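Local coordinates for ATP phosphoribosyltransferase regulatory subunit (Thermotoga maritima, PDB 1USY), which probably serves as the regulatory subunit needed for the first step of histidine biosynthesis and may allow histidine to feedback-regulate ATP phosphoribosyltransferase, at residues Lys8-Phe12 with Tyr91-Leu95; Lys18-Ser22 with Glu108-Ile112; Glu96-Arg100 with Gly254-Val258. All blocks are in the same frame, centred on the assembly; numbering follows the deposited sequence.

Interaction 1 of 3, residues Lys8-Phe12 with Tyr91-Leu95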
# COMPACT_ATOMS: atom_id res chain seq x y z
N LYS B 8 17.58 -16.65 -29.11
CA LYS B 8 18.54 -15.58 -28.86
C LYS B 8 19.10 -15.72 -27.45
O LYS B 8 20.31 -15.58 -27.21
CB LYS B 8 17.94 -14.20 -29.13
CG LYS B 8 17.98 -13.81 -30.63
CD LYS B 8 17.15 -12.56 -31.00
CE LYS B 8 17.16 -12.35 -32.53
NZ LYS B 8 16.04 -11.55 -33.13
N VAL B 9 18.21 -16.08 -26.53
CA VAL B 9 18.60 -16.40 -25.16
C VAL B 9 19.52 -17.62 -25.08
O VAL B 9 20.52 -17.56 -24.38
CB VAL B 9 17.38 -16.56 -24.25
CG1 VAL B 9 17.81 -16.57 -22.86
CG2 VAL B 9 16.45 -15.39 -24.47
N PHE B 10 19.22 -18.70 -25.80
CA PHE B 10 20.09 -19.88 -25.81
C PHE B 10 21.46 -19.55 -26.39
O PHE B 10 22.50 -19.98 -25.85
CB PHE B 10 19.47 -21.01 -26.63
CG PHE B 10 20.44 -22.18 -26.90
CD1 PHE B 10 20.75 -23.10 -25.88
CD2 PHE B 10 21.03 -22.35 -28.14
CE1 PHE B 10 21.62 -24.17 -26.12
CE2 PHE B 10 21.91 -23.40 -28.38
CZ PHE B 10 22.20 -24.32 -27.36
N SER B 11 21.45 -18.81 -27.49
CA SER B 11 22.66 -18.41 -28.18
C SER B 11 23.60 -17.63 -27.25
O SER B 11 24.78 -17.94 -27.17
CB SER B 11 22.29 -17.59 -29.41
OG SER B 11 23.46 -17.10 -30.08
N PHE B 12 23.04 -16.64 -26.56
CA PHE B 12 23.76 -15.75 -25.64
C PHE B 12 24.33 -16.54 -24.48
O PHE B 12 25.46 -16.32 -24.08
CB PHE B 12 22.82 -14.66 -25.10
CG PHE B 12 23.48 -13.71 -24.16
CD1 PHE B 12 24.31 -12.69 -24.66
CD2 PHE B 12 23.28 -13.79 -22.79
CE1 PHE B 12 24.96 -11.82 -23.80
CE2 PHE B 12 23.90 -12.90 -21.90
CZ PHE B 12 24.75 -11.92 -22.41
N TYR B 91 13.09 -6.63 -21.33
CA TYR B 91 13.75 -7.92 -21.17
C TYR B 91 15.23 -7.80 -21.55
O TYR B 91 15.56 -7.41 -22.68
CB TYR B 91 13.08 -8.97 -22.06
CG TYR B 91 13.54 -10.39 -21.73
CD1 TYR B 91 12.81 -11.18 -20.83
CD2 TYR B 91 14.70 -10.90 -22.33
CE1 TYR B 91 13.23 -12.49 -20.53
CE2 TYR B 91 15.13 -12.21 -22.02
CZ TYR B 91 14.40 -13.00 -21.13
OH TYR B 91 14.82 -14.26 -20.85
N GLN B 92 16.13 -8.12 -20.62
CA GLN B 92 17.56 -7.88 -20.82
C GLN B 92 18.44 -9.12 -20.80
O GLN B 92 18.19 -10.07 -20.04
CB GLN B 92 18.09 -6.94 -19.74
CG GLN B 92 17.96 -5.49 -20.10
CD GLN B 92 18.56 -4.59 -19.05
OE1 GLN B 92 19.61 -4.91 -18.46
NE2 GLN B 92 17.90 -3.47 -18.78
N LEU B 93 19.47 -9.09 -21.63
CA LEU B 93 20.52 -10.10 -21.56
C LEU B 93 21.76 -9.42 -21.05
O LEU B 93 22.08 -8.35 -21.50
CB LEU B 93 20.81 -10.72 -22.93
CG LEU B 93 19.63 -11.42 -23.59
CD1 LEU B 93 20.02 -12.19 -24.89
CD2 LEU B 93 18.93 -12.35 -22.62
N GLY B 94 22.48 -10.02 -20.11
CA GLY B 94 23.69 -9.38 -19.62
C GLY B 94 24.76 -10.17 -18.92
O GLY B 94 24.61 -11.35 -18.59
N LEU B 95 25.89 -9.51 -18.71
CA LEU B 95 27.04 -10.13 -18.10
C LEU B 95 27.49 -9.23 -16.98
O LEU B 95 27.17 -8.04 -16.93
CB LEU B 95 28.19 -10.31 -19.08
CG LEU B 95 27.89 -10.88 -20.46
CD1 LEU B 95 29.08 -10.68 -21.45
CD2 LEU B 95 27.50 -12.35 -20.34
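Lys8 meets the strand through its backbone. Lys8 O lies 4.1 Å from Leu93 CD1, while the same oxygen takes the helical bond from Phe12 N. The lysine side chain leads away from the strand, and its NZ makes a weak hydrogen bond to Phe120 O.

Val9 points toward the strand. Its CG2 methyl rests against two strand side chains, 4.2 Å from Tyr91 CE2 and 4.3 Å from Leu93 CD2. The valine and the tyrosine cross at about a right angle, and both contacts are apolar.

Phe12, one helical turn after Lys8, makes the broadest contact. CG is anti to the backbone N (chi1 -179°), which carries the ring out from the helix to the strand. Leu93 CB sits over one face, 3.9 Å from the centroid of the Phe12 ring and 11° off its normal, a CH-pi contact. Leu93 runs past the phenylalanine in the opposite direction, so its CD1 comes back to Phe12 CB at 3.7 Å. Gly94 O lies at the ring edge, in its plane, 3.7 Å from Phe12 CE2. At the far end, Phe12 CZ meets Leu95 CD2 at 3.5 Å. With an alanine here, a gap would probably open between Leu93 and Leu95, and Leu93 CB would lose the ring face it rests on.

The subunit interface is close by: Val9 packs on Phe6 of the second subunit, and Phe10 stacks on Phe10 of that subunit.

Helix 6-16 and strand 86-98 run almost parallel at this point, their local axes 7° apart. The strand is held in the large mixed sheet between strands 71-83 and 262-269. Helix 103-120 lies alongside helix 6-16 and also reaches the contact, with Ile113 touching Phe12 and Leu95.

Interaction 2 of 3, residues Lys18-Ser22 with Glu108-Ile112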
# COMPACT_ATOMS: atom_id res chain seq x y z
N LYS B 18 31.13 -20.32 -21.80
CA LYS B 18 32.21 -20.74 -22.72
C LYS B 18 33.37 -19.82 -22.40
O LYS B 18 34.55 -20.17 -22.54
CB LYS B 18 31.82 -20.54 -24.18
CG LYS B 18 31.85 -21.81 -24.99
CD LYS B 18 31.23 -21.61 -26.38
CE LYS B 18 30.05 -22.57 -26.62
NZ LYS B 18 29.94 -22.98 -28.05
N LYS B 19 32.98 -18.63 -21.98
CA LYS B 19 33.85 -17.67 -21.38
C LYS B 19 33.81 -17.85 -19.86
O LYS B 19 34.41 -17.07 -19.13
CB LYS B 19 33.40 -16.26 -21.80
CG LYS B 19 33.57 -15.95 -23.30
CD LYS B 19 34.98 -16.28 -23.82
CE LYS B 19 35.39 -15.39 -25.03
NZ LYS B 19 36.84 -15.61 -25.30
N GLY B 20 33.12 -18.88 -19.40
CA GLY B 20 33.06 -19.14 -17.98
C GLY B 20 32.08 -18.28 -17.21
O GLY B 20 32.21 -18.19 -15.99
N PHE B 21 31.11 -17.65 -17.87
CA PHE B 21 30.05 -16.99 -17.12
C PHE B 21 29.02 -18.01 -16.71
O PHE B 21 28.73 -18.95 -17.45
CB PHE B 21 29.38 -15.87 -17.91
CG PHE B 21 30.28 -14.75 -18.24
CD1 PHE B 21 31.23 -14.87 -19.27
CD2 PHE B 21 30.21 -13.56 -17.52
CE1 PHE B 21 32.08 -13.83 -19.56
CE2 PHE B 21 31.06 -12.52 -17.78
CZ PHE B 21 31.99 -12.64 -18.82
N SER B 22 28.45 -17.82 -15.53
CA SER B 22 27.54 -18.78 -14.99
C SER B 22 26.13 -18.12 -14.80
O SER B 22 26.04 -16.90 -14.63
CB SER B 22 28.18 -19.37 -13.73
OG SER B 22 27.31 -19.28 -12.65
N GLU B 108 36.47 -9.19 -22.90
CA GLU B 108 35.69 -10.41 -22.95
C GLU B 108 34.19 -10.12 -22.85
O GLU B 108 33.39 -10.67 -23.62
CB GLU B 108 36.15 -11.38 -21.86
CG GLU B 108 35.22 -12.55 -21.61
CD GLU B 108 35.95 -13.79 -21.14
OE1 GLU B 108 36.64 -14.43 -21.96
OE2 GLU B 108 35.82 -14.14 -19.95
N VAL B 109 33.80 -9.25 -21.92
CA VAL B 109 32.41 -8.80 -21.85
C VAL B 109 32.01 -8.17 -23.18
O VAL B 109 31.07 -8.62 -23.82
CB VAL B 109 32.14 -7.82 -20.69
CG1 VAL B 109 30.69 -7.26 -20.78
CG2 VAL B 109 32.43 -8.50 -19.34
N LEU B 110 32.76 -7.17 -23.62
CA LEU B 110 32.44 -6.47 -24.86
C LEU B 110 32.26 -7.46 -25.97
O LEU B 110 31.37 -7.32 -26.80
CB LEU B 110 33.58 -5.55 -25.26
CG LEU B 110 33.44 -4.06 -24.98
CD1 LEU B 110 34.56 -3.42 -25.69
CD2 LEU B 110 32.12 -3.51 -25.43
N GLU B 111 33.11 -8.48 -25.99
CA GLU B 111 33.17 -9.32 -27.15
C GLU B 111 31.88 -10.10 -27.26
O GLU B 111 31.29 -10.17 -28.34
CB GLU B 111 34.46 -10.14 -27.17
CG GLU B 111 34.31 -11.65 -27.08
CD GLU B 111 33.69 -12.24 -28.32
OE1 GLU B 111 34.17 -11.90 -29.43
OE2 GLU B 111 32.71 -13.03 -28.18
N ILE B 112 31.38 -10.62 -26.14
CA ILE B 112 30.08 -11.30 -26.10
C ILE B 112 28.88 -10.38 -26.41
O ILE B 112 28.04 -10.74 -27.23
CB ILE B 112 29.90 -12.02 -24.75
CG1 ILE B 112 31.00 -13.03 -24.53
CG2 ILE B 112 28.55 -12.70 -24.65
CD1 ILE B 112 31.07 -13.50 -23.10
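Lys19 and Glu108 cross at a slant, and the aliphatic part of the lysine lies against the carboxylate. Lys19 CB is 3.6 Å from Glu108 CD. The lysine leaves its backbone with CG beside the N and then bends at chi2 (-51°), which swings its chain across the carboxylate. Its ammonium group forms a rather long salt bridge, 3.5 Å from Lys19 NZ to Glu108 OE1.

The other carboxylate oxygen has a stronger partner. Glu108 OE2 forms a salt bridge with Lys72 NZ, and the same NZ donates a hydrogen bond to Lys19 O. This probably explains how two acceptors, Lys19 O and Glu108 OE2, can stand 3.4 Å apart: the lysine amine serves both, and its charge probably offsets their repulsion.

Away from these charges the contact is apolar. Ile112 and Lys19 lie side by side and point opposite ways, with Ile112 CD1 3.5 Å from Lys19 CG. The same methyl approaches the Phe21 ring obliquely, 3.7 Å from Phe21 CE1. Phe21 and Glu108 reach toward each other from the loop and the helix. Glu108 CG lies at the ring edge, in plane, 4.0 Å from Phe21 CE1, and the carboxylate is turned 61° from the ring. Val109 crosses the ring at about a right angle, its CG2 4.2 Å from Phe21 CZ.

Phe21, Val109 and Ile112 all also touch Leu95 of strand 86-98, so the ring and the helix share one hydrophobic layer on the sheet. The loop after helix 6-16 is thus fastened to helix 103-120 just before the chain enters strand 22-23. Helices packed on a largely antiparallel sheet are characteristic of the catalytic-core fold of class II aminoacyl-tRNA synthetases, the family to which this regulatory subunit belongs.

Interaction 3 of 3, residues Glu96-Arg100 with Gly254-Val258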
# COMPACT_ATOMS: atom_id res chain seq x y z
N GLU B 96 28.25 -9.81 -16.07
CA GLU B 96 28.77 -9.12 -14.92
C GLU B 96 30.01 -9.89 -14.45
O GLU B 96 29.92 -11.08 -14.12
CB GLU B 96 27.67 -9.12 -13.87
CG GLU B 96 27.51 -7.83 -13.10
CD GLU B 96 27.27 -6.63 -13.98
OE1 GLU B 96 28.19 -5.80 -14.05
OE2 GLU B 96 26.16 -6.47 -14.56
N LYS B 97 31.19 -9.26 -14.50
CA LYS B 97 32.42 -9.82 -13.90
C LYS B 97 32.99 -8.91 -12.79
O LYS B 97 33.40 -7.79 -13.03
CB LYS B 97 33.48 -10.09 -14.96
CG LYS B 97 34.88 -10.23 -14.40
CD LYS B 97 35.46 -11.63 -14.47
CE LYS B 97 36.88 -11.60 -13.81
NZ LYS B 97 37.64 -12.86 -13.82
N VAL B 98 32.95 -9.40 -11.56
CA VAL B 98 33.50 -8.67 -10.43
C VAL B 98 34.34 -9.67 -9.66
O VAL B 98 33.78 -10.64 -9.12
CB VAL B 98 32.41 -8.16 -9.46
CG1 VAL B 98 33.03 -7.33 -8.34
CG2 VAL B 98 31.32 -7.39 -10.18
N PRO B 99 35.65 -9.44 -9.55
CA PRO B 99 36.34 -8.21 -9.94
C PRO B 99 36.96 -8.24 -11.33
O PRO B 99 37.37 -9.29 -11.83
CB PRO B 99 37.45 -8.08 -8.89
CG PRO B 99 37.38 -9.36 -8.07
CD PRO B 99 36.58 -10.36 -8.88
N ARG B 100 37.01 -7.06 -11.94
CA ARG B 100 37.74 -6.81 -13.16
C ARG B 100 39.20 -6.77 -12.79
O ARG B 100 39.62 -5.92 -12.01
CB ARG B 100 37.32 -5.47 -13.77
CG ARG B 100 38.24 -4.94 -14.86
CD ARG B 100 37.81 -3.60 -15.43
NE ARG B 100 38.44 -2.46 -14.75
CZ ARG B 100 37.84 -1.69 -13.85
NH1 ARG B 100 36.58 -1.92 -13.49
NH2 ARG B 100 38.50 -0.68 -13.30
N GLY B 254 29.82 -1.20 -19.26
CA GLY B 254 31.00 -0.44 -18.87
C GLY B 254 31.72 -0.86 -17.62
O GLY B 254 31.26 -1.71 -16.88
N GLU B 255 32.88 -0.26 -17.40
CA GLU B 255 33.63 -0.45 -16.17
C GLU B 255 33.08 0.44 -15.05
O GLU B 255 32.62 1.57 -15.29
CB GLU B 255 35.10 -0.13 -16.42
CG GLU B 255 35.77 -1.14 -17.35
CD GLU B 255 37.21 -0.77 -17.74
OE1 GLU B 255 37.96 -1.68 -18.13
OE2 GLU B 255 37.59 0.41 -17.68
N TYR B 256 33.13 -0.08 -13.82
CA TYR B 256 32.61 0.62 -12.64
C TYR B 256 33.39 0.23 -11.41
O TYR B 256 34.04 -0.82 -11.37
CB TYR B 256 31.13 0.30 -12.42
CG TYR B 256 30.82 -1.18 -12.38
CD1 TYR B 256 30.81 -1.88 -11.17
CD2 TYR B 256 30.54 -1.90 -13.56
CE1 TYR B 256 30.53 -3.25 -11.12
CE2 TYR B 256 30.27 -3.27 -13.52
CZ TYR B 256 30.26 -3.93 -12.29
OH TYR B 256 29.98 -5.27 -12.20
N THR B 257 33.29 1.08 -10.40
CA THR B 257 33.87 0.84 -9.08
C THR B 257 32.79 0.88 -7.98
O THR B 257 32.01 1.83 -7.91
CB THR B 257 34.94 1.91 -8.80
OG1 THR B 257 35.99 1.74 -9.75
CG2 THR B 257 35.64 1.66 -7.49
N VAL B 258 32.75 -0.15 -7.14
CA VAL B 258 31.91 -0.10 -5.92
C VAL B 258 32.76 -0.37 -4.70
O VAL B 258 33.01 -1.52 -4.35
CB VAL B 258 30.66 -1.06 -5.94
CG1 VAL B 258 29.68 -0.70 -4.81
CG2 VAL B 258 29.95 -1.06 -7.30
O HOH W 1 40.78 -2.35 -16.42
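The guanidinium of Arg100 has the side chain of Glu255 over one face and, at its edge, Tyr256 O and a water. Guanidinium and carboxylate are stacked, their planes 29° apart. The contact bridges two strands of the central sheet of the class II synthetase-like fold: strands 86-98 and 248-257 are second neighbours, with strand 262-269 between them.

Arg100 is bent at chi3 (93°), and this lays its flat end over Glu255. The salt bridge, 3.5 Å from Arg100 NE to Glu255 OE1, is purely one of charge, since the oxygen lies well out of the guanidinium plane. The N-H of Arg100 NE goes instead to the water at 2.9 Å, and that water donates weakly to Glu255 OE1. Ser106 OG and Leu237 N also bond the glutamate, which probably keeps it in place under the arginine. Arg100 NH1 reaches Tyr256 O in a weak bond of 3.5 Å.

On the other side of strand 248-257, the Tyr256 ring extends toward strand 86-98, and Leu59 of helix 54-63 touches it. Val98 crosses it at about a right angle, with Val98 CG2 4.2 Å from Tyr256 CZ. At the end of the ring, Tyr256 OH donates to Glu96 OE1 at 2.6 Å, meeting that oxygen on its anti side, 25° out of the carboxylate plane.

How the interactions relate
Strand 86-98 ties the set together. Interaction 1 uses its middle and interaction 3 its C-terminal end, with segments that adjoin in sequence and centres about 19 Å apart. Interaction 2 lies nearer to both, its centre about 12 Å from that of interaction 1 and 13 Å from that of interaction 3. It touches interaction 1 directly, where Leu95 CD1 lies 3.7 Å from Ile112 CB. Along the chain, interactions 1 and 3 come in series, while interaction 2 crosses both. Together they join the N-terminal helix, its following loop and helix 103-120 to the central sheet, and link strands within it.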